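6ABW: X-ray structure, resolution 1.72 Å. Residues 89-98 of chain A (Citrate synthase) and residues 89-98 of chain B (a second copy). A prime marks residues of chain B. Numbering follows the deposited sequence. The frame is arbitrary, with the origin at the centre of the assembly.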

ATOM      1  N   GLN A  89      20.393 -10.205  -3.398  1.00 19.43           N
ATOM      2  CA  GLN A  89      21.029  -9.796  -2.173  1.00 22.33           C
ATOM      3  C   GLN A  89      20.594  -8.411  -1.659  1.00 19.00           C
ATOM      4  O   GLN A  89      20.544  -8.197  -0.432  1.00 20.72           O
ATOM      5  CB  GLN A  89      22.571  -9.902  -2.253  1.00 26.42           C
ATOM      6  CG  GLN A  89      23.023 -11.150  -1.489  1.00 35.40           C
ATOM      7  CD  GLN A  89      22.941 -10.976   0.016  1.00 34.66           C
ATOM      8  OE1 GLN A  89      23.149  -9.862   0.546  1.00 41.80           O
ATOM      9  NE2 GLN A  89      22.677 -12.082   0.735  1.00 51.11           N
ATOM     10  N   GLN A  90      20.235  -7.529  -2.584  1.00 19.79           N
ATOM     11  CA  GLN A  90      19.811  -6.191  -2.243  1.00 20.35           C
ATOM     12  C   GLN A  90      18.532  -6.224  -1.393  1.00 21.33           C
ATOM     13  O   GLN A  90      18.371  -5.381  -0.516  1.00 19.21           O
ATOM     14  CB  GLN A  90      19.600  -5.355  -3.492  1.00 23.28           C
ATOM     15  CG  GLN A  90      20.874  -5.016  -4.241  1.00 26.29           C
ATOM     16  CD  GLN A  90      21.465  -6.131  -5.084  1.00 32.76           C
ATOM     17  OE1 GLN A  90      20.812  -7.145  -5.415  1.00 29.12           O
ATOM     18  NE2 GLN A  90      22.723  -5.960  -5.418  1.00 39.79           N
ATOM     19  N   VAL A  91      17.635  -7.199  -1.640  1.00 17.79           N
ATOM     20  CA  VAL A  91      16.415  -7.304  -0.833  1.00 17.17           C
ATOM     21  C   VAL A  91      16.782  -7.687   0.611  1.00 15.96           C
ATOM     22  O   VAL A  91      16.264  -7.108   1.588  1.00 15.00           O
ATOM     23  CB  VAL A  91      15.436  -8.324  -1.418  1.00 16.26           C
ATOM     24  CG1 VAL A  91      14.203  -8.417  -0.556  1.00 17.70           C
ATOM     25  CG2 VAL A  91      15.014  -7.863  -2.786  1.00 19.23           C
ATOM     26  N   ILE A  92      17.685  -8.675   0.743  1.00 14.34           N
ATOM     27  CA  ILE A  92      18.159  -9.102   2.023  1.00 16.91           C
ATOM     28  C   ILE A  92      18.860  -7.942   2.739  1.00 16.54           C
ATOM     29  O   ILE A  92      18.612  -7.687   3.927  1.00 16.51           O
ATOM     30  CB  ILE A  92      19.099 -10.349   1.917  1.00 18.16           C
ATOM     31  CG1 ILE A  92      18.436 -11.548   1.248  1.00 20.81           C
ATOM     32  CG2 ILE A  92      19.723 -10.680   3.272  1.00 21.44           C
ATOM     33  CD1 ILE A  92      17.074 -11.868   1.773  1.00 22.82           C
ATOM     34  N   ASP A  93      19.718  -7.209   2.019  1.00 18.21           N
ATOM     35  CA  ASP A  93      20.468  -6.086   2.607  1.00 19.07           C
ATOM     36  C   ASP A  93      19.502  -5.065   3.173  1.00 18.24           C
ATOM     37  O   ASP A  93      19.738  -4.457   4.236  1.00 18.16           O
ATOM     38  CB  ASP A  93      21.344  -5.369   1.565  1.00 21.78           C
ATOM     39  CG  ASP A  93      22.518  -6.221   1.018  1.00 29.67           C
ATOM     40  OD1 ASP A  93      22.797  -7.324   1.557  1.00 32.05           O
ATOM     41  OD2 ASP A  93      23.134  -5.753  -0.008  1.00 29.69           O
ATOM     42  N   MET A  94      18.407  -4.856   2.482  1.00 16.50           N
ATOM     43  CA  MET A  94      17.446  -3.870   2.950  1.00 17.82           C
ATOM     44  C   MET A  94      16.793  -4.249   4.236  1.00 15.77           C
ATOM     45  O   MET A  94      16.660  -3.417   5.145  1.00 16.57           O
ATOM     46  CB  MET A  94      16.350  -3.655   1.922  1.00 21.33           C
ATOM     47  CG  MET A  94      16.925  -2.930   0.707  1.00 26.15           C
ATOM     48  SD  MET A  94      15.711  -2.521  -0.594  1.00 33.91           S
ATOM     49  CE  MET A  94      14.252  -2.403   0.410  1.00 34.82           C
ATOM     50  N   ILE A  95      16.420  -5.518   4.363  1.00 15.21           N
ATOM     51  CA  ILE A  95      15.861  -6.002   5.595  1.00 15.47           C
ATOM     52  C   ILE A  95      16.843  -5.766   6.783  1.00 15.50           C
ATOM     53  O   ILE A  95      16.440  -5.336   7.894  1.00 15.82           O
ATOM     54  CB  ILE A  95      15.467  -7.503   5.486  1.00 16.85           C
ATOM     55  CG1 ILE A  95      14.280  -7.707   4.539  1.00 15.55           C
ATOM     56  CG2 ILE A  95      15.139  -8.082   6.871  1.00 18.23           C
ATOM     57  CD1 ILE A  95      14.212  -9.155   4.040  1.00 14.99           C
ATOM     58  N   TYR A  96      18.100  -6.099   6.521  1.00 14.23           N
ATOM     59  CA  TYR A  96      19.142  -6.011   7.537  1.00 15.36           C
ATOM     60  C   TYR A  96      19.618  -4.572   7.763  1.00 16.84           C
ATOM     61  O   TYR A  96      20.306  -4.320   8.726  1.00 18.14           O
ATOM     62  CB  TYR A  96      20.351  -6.889   7.160  1.00 14.89           C
ATOM     63  CG  TYR A  96      20.139  -8.309   7.613  1.00 15.09           C
ATOM     64  CD1 TYR A  96      19.389  -9.190   6.839  1.00 14.28           C
ATOM     65  CD2 TYR A  96      20.668  -8.760   8.790  1.00 16.38           C
ATOM     66  CE1 TYR A  96      19.159 -10.508   7.225  1.00 16.05           C
ATOM     67  CE2 TYR A  96      20.471 -10.084   9.187  1.00 17.43           C
ATOM     68  CZ  TYR A  96      19.701 -10.926   8.427  1.00 16.99           C
ATOM     69  OH  TYR A  96      19.536 -12.214   8.820  1.00 20.12           O
ATOM     70  N   SER A  97      19.180  -3.609   6.969  1.00 16.94           N
ATOM     71  CA  SER A  97      19.594  -2.224   7.220  1.00 20.05           C
ATOM     72  C   SER A  97      18.547  -1.407   8.020  1.00 20.18           C
ATOM     73  O   SER A  97      18.854  -0.324   8.500  1.00 18.84           O
ATOM     74  CB  SER A  97      19.917  -1.549   5.909  1.00 22.44           C
ATOM     75  OG  SER A  97      18.731  -1.231   5.294  1.00 24.29           O
ATOM     76  N   LEU A  98      17.332  -1.940   8.176  1.00 14.98           N
ATOM     77  CA  LEU A  98      16.323  -1.291   9.033  1.00 15.59           C
ATOM     78  C   LEU A  98      16.698  -1.444  10.505  1.00 16.21           C
ATOM     79  O   LEU A  98      17.416  -2.375  10.871  1.00 16.43           O
ATOM     80  CB  LEU A  98      14.961  -1.853   8.715  1.00 15.67           C
ATOM     81  CG  LEU A  98      14.434  -1.499   7.324  1.00 16.03           C
ATOM     82  CD1 LEU A  98      13.158  -2.289   6.998  1.00 17.78           C
ATOM     83  CD2 LEU A  98      14.115  -0.012   7.259  1.00 17.34           C
TER
ATOM     84  N   GLN B  89      20.851   7.506   6.358  1.00 19.43           N
ATOM     85  CA  GLN B  89      21.597   7.007   5.232  1.00 22.33           C
ATOM     86  C   GLN B  89      21.064   5.685   4.649  1.00 19.00           C
ATOM     87  O   GLN B  89      21.162   5.468   3.425  1.00 20.72           O
ATOM     88  CB  GLN B  89      23.112   6.913   5.532  1.00 26.42           C
ATOM     89  CG  GLN B  89      23.826   8.084   4.851  1.00 35.40           C
ATOM     90  CD  GLN B  89      23.938   7.909   3.348  1.00 34.66           C
ATOM     91  OE1 GLN B  89      24.073   6.772   2.843  1.00 41.80           O
ATOM     92  NE2 GLN B  89      23.924   9.033   2.610  1.00 51.11           N
ATOM     93  N   GLN B  90      20.465   4.866   5.505  1.00 19.79           N
ATOM     94  CA  GLN B  90      19.924   3.591   5.095  1.00 20.35           C
ATOM     95  C   GLN B  90      18.794   3.782   4.072  1.00 21.33           C
ATOM     96  O   GLN B  90      18.652   2.959   3.173  1.00 19.21           O
ATOM     97  CB  GLN B  90      19.431   2.801   6.293  1.00 23.28           C
ATOM     98  CG  GLN B  90      20.531   2.307   7.212  1.00 26.29           C
ATOM     99  CD  GLN B  90      21.136   3.344   8.141  1.00 32.76           C
ATOM    100  OE1 GLN B  90      20.579   4.437   8.386  1.00 29.12           O
ATOM    101  NE2 GLN B  90      22.301   3.014   8.649  1.00 39.79           N
ATOM    102  N   VAL B  91      18.005   4.867   4.198  1.00 17.79           N
ATOM    103  CA  VAL B  91      16.936   5.122   3.227  1.00 17.17           C
ATOM    104  C   VAL B  91      17.552   5.440   1.853  1.00 15.96           C
ATOM    105  O   VAL B  91      17.107   4.924   0.807  1.00 15.00           O
ATOM    106  CB  VAL B  91      16.026   6.266   3.675  1.00 16.26           C
ATOM    107  CG1 VAL B  91      14.950   6.510   2.648  1.00 17.70           C
ATOM    108  CG2 VAL B  91      15.357   5.876   4.966  1.00 19.23           C
ATOM    109  N   ILE B  92      18.585   6.302   1.860  1.00 14.34           N
ATOM    110  CA  ILE B  92      19.287   6.652   0.664  1.00 16.91           C
ATOM    111  C   ILE B  92      19.927   5.404   0.045  1.00 16.54           C
ATOM    112  O   ILE B  92      19.819   5.172  -1.169  1.00 16.51           O
ATOM    113  CB  ILE B  92      20.356   7.767   0.915  1.00 18.16           C
ATOM    114  CG1 ILE B  92      19.766   9.048   1.494  1.00 20.81           C
ATOM    115  CG2 ILE B  92      21.204   8.003  -0.335  1.00 21.44           C
ATOM    116  CD1 ILE B  92      18.546   9.537   0.784  1.00 22.82           C
ATOM    117  N   ASP B  93      20.571   4.573   0.872  1.00 18.21           N
ATOM    118  CA  ASP B  93      21.245   3.356   0.387  1.00 19.07           C
ATOM    119  C   ASP B  93      20.245   2.464  -0.320  1.00 18.24           C
ATOM    120  O   ASP B  93      20.549   1.821  -1.345  1.00 18.16           O
ATOM    121  CB  ASP B  93      21.863   2.542   1.536  1.00 21.78           C
ATOM    122  CG  ASP B  93      23.048   3.240   2.253  1.00 29.67           C
ATOM    123  OD1 ASP B  93      23.541   4.292   1.769  1.00 32.05           O
ATOM    124  OD2 ASP B  93      23.447   2.705   3.351  1.00 29.69           O
ATOM    125  N   MET B  94      19.045   2.405   0.206  1.00 16.50           N
ATOM    126  CA  MET B  94      18.041   1.548  -0.403  1.00 17.82           C
ATOM    127  C   MET B  94      17.633   1.997  -1.765  1.00 15.77           C
ATOM    128  O   MET B  94      17.523   1.180  -2.692  1.00 16.57           O
ATOM    129  CB  MET B  94      16.792   1.487   0.457  1.00 21.33           C
ATOM    130  CG  MET B  94      17.089   0.705   1.734  1.00 26.15           C
ATOM    131  SD  MET B  94      15.660   0.469   2.845  1.00 33.91           S
ATOM    132  CE  MET B  94      14.355   0.531   1.643  1.00 34.82           C
ATOM    133  N   ILE B  95      17.449   3.302  -1.932  1.00 15.21           N
ATOM    134  CA  ILE B  95      17.138   3.843  -3.227  1.00 15.47           C
ATOM    135  C   ILE B  95      18.240   3.471  -4.266  1.00 15.50           C
ATOM    136  O   ILE B  95      17.948   3.086  -5.426  1.00 15.82           O
ATOM    137  CB  ILE B  95      16.931   5.383  -3.161  1.00 16.85           C
ATOM    138  CG1 ILE B  95      15.658   5.748  -2.391  1.00 15.55           C
ATOM    139  CG2 ILE B  95      16.881   5.987  -4.574  1.00 18.23           C
ATOM    140  CD1 ILE B  95      15.708   7.198  -1.893  1.00 14.99           C
ATOM    141  N   TYR B  96      19.480   3.640  -3.824  1.00 14.23           N
ATOM    142  CA  TYR B  96      20.635   3.408  -4.682  1.00 15.36           C
ATOM    143  C   TYR B  96      20.949   1.918  -4.852  1.00 16.84           C
ATOM    144  O   TYR B  96      21.728   1.570  -5.709  1.00 18.14           O
ATOM    145  CB  TYR B  96      21.882   4.126  -4.129  1.00 14.89           C
ATOM    146  CG  TYR B  96      21.923   5.557  -4.595  1.00 15.09           C
ATOM    147  CD1 TYR B  96      21.190   6.535  -3.927  1.00 14.28           C
ATOM    148  CD2 TYR B  96      22.668   5.924  -5.680  1.00 16.38           C
ATOM    149  CE1 TYR B  96      21.191   7.868  -4.329  1.00 16.05           C
ATOM    150  CE2 TYR B  96      22.702   7.259  -6.089  1.00 17.43           C
ATOM    151  CZ  TYR B  96      21.948   8.201  -5.438  1.00 16.99           C
ATOM    152  OH  TYR B  96      22.009   9.496  -5.838  1.00 20.12           O
ATOM    153  N   SER B  97      20.280   1.027  -4.137  1.00 16.94           N
ATOM    154  CA  SER B  97      20.543  -0.402  -4.340  1.00 20.05           C
ATOM    155  C   SER B  97      19.524  -1.084  -5.288  1.00 20.18           C
ATOM    156  O   SER B  97      19.753  -2.202  -5.730  1.00 18.84           O
ATOM    157  CB  SER B  97      20.586  -1.101  -3.002  1.00 22.44           C
ATOM    158  OG  SER B  97      19.294  -1.257  -2.566  1.00 24.29           O
ATOM    159  N   LEU B  98      18.422  -0.399  -5.610  1.00 14.98           N
ATOM    160  CA  LEU B  98      17.470  -0.920  -6.608  1.00 15.59           C
ATOM    161  C   LEU B  98      18.067  -0.831  -8.010  1.00 16.21           C
ATOM    162  O   LEU B  98      18.945  -0.004  -8.261  1.00 16.43           O
ATOM    163  CB  LEU B  98      16.161  -0.183  -6.482  1.00 15.67           C
ATOM    164  CG  LEU B  98      15.400  -0.453  -5.184  1.00 16.03           C
ATOM    165  CD1 LEU B  98      14.204   0.498  -5.034  1.00 17.78           C
ATOM    166  CD2 LEU B  98      14.885  -1.885  -5.178  1.00 17.34           C
TER
HETATM  167  O   HOH W   1      19.876  -2.954  -0.548  1.00 31.17           O
HETATM  168  O   HOH W   2      22.789  -2.674  -6.097  1.00 36.74           O
HETATM  169  O   HOH W   3      19.809   0.357   3.396  1.00 31.17           O
HETATM  170  O   HOH W   4      21.843  -0.246   9.300  1.00 36.74           O

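The two citrate synthase stretches are largely helical, and their helices pack antiparallel about an exact two-fold axis, with 173° between their N-to-C directions and a closest axial approach of 10.3 Å. The register pairs Gln90 with Ser97′ (CA to CA 6.2 Å), Met94 with Met94′ (CA to CA 6.4 Å) and Ser97 with Gln90′, so each contact at one end recurs at the other. Together the stretches bury 367 Å², and no direct hydrogen bond crosses between them; the polar links run through water.

At the start of the chain A stretch, the side chain of Gln89 lies beyond reach of the partner helix, and Gln89 O accepts a hydrogen bond from Asp93 N (2.8 Å), the first i-to-i+4 bond within the stretch. One residue on, Gln90 points toward chain B. Its side chain, with chi1 m and chi2 p, lays the aliphatic CG 3.4 Å from Ser97′ O, while CG and Ser97′ CB stand 4.1 Å apart. Two waters join the same pair. Water 1 donates to Gln90 O (2.9 Å), a carbonyl that also accepts from Met94 N (3.0 Å), and lies 2.7 Å from Ser97′ OG in a hydrogen bond of undecided direction. Water 2 donates to Ser97′ O (3.1 Å) and accepts a weak hydrogen bond from Gln90 NE2 (3.4 Å).

Val91 points away from chain B and Ile92 is out of reach; both are buried within the assembly. Asp93 points toward the partner but makes no contact with it, its closest side-chain approach being Asp93 OD2 to Ser97′ CB at 6.1 Å.

Met94 forms the apolar centre. Its CA-to-CB bond runs sideways, but the thioether reaches across, and Met94 CE meets Met94′ CE at 3.2 Å, a tight approach for two methyl groups. Met94 SD also lies 4.3 Å from Ser97′ OG, bringing the thioether up to the serine of the flanking polar pair.

Ile95 turns away, and Tyr96 is out of reach, its OH hydrogen-bonded elsewhere in the structure. Ser97 points toward chain B and completes the symmetric arrangement: Ser97 O sits 3.4 Å from Gln90′ CG, water 3 connects Ser97 OG (2.7 Å) to Gln90′ O (2.9 Å), and water 4 links Ser97 O (3.1 Å) to Gln90′ NE2 (3.4 Å, weak). Within its own chain, Ser97 N donates to Met94 O (3.1 Å). Leu98 N makes a weak bond to that same Met94 O (3.4 Å), and although its CA-to-CB bond points away, the end of its side chain comes nearer, with Leu98 CD2 4.7 Å from Met94′ SD.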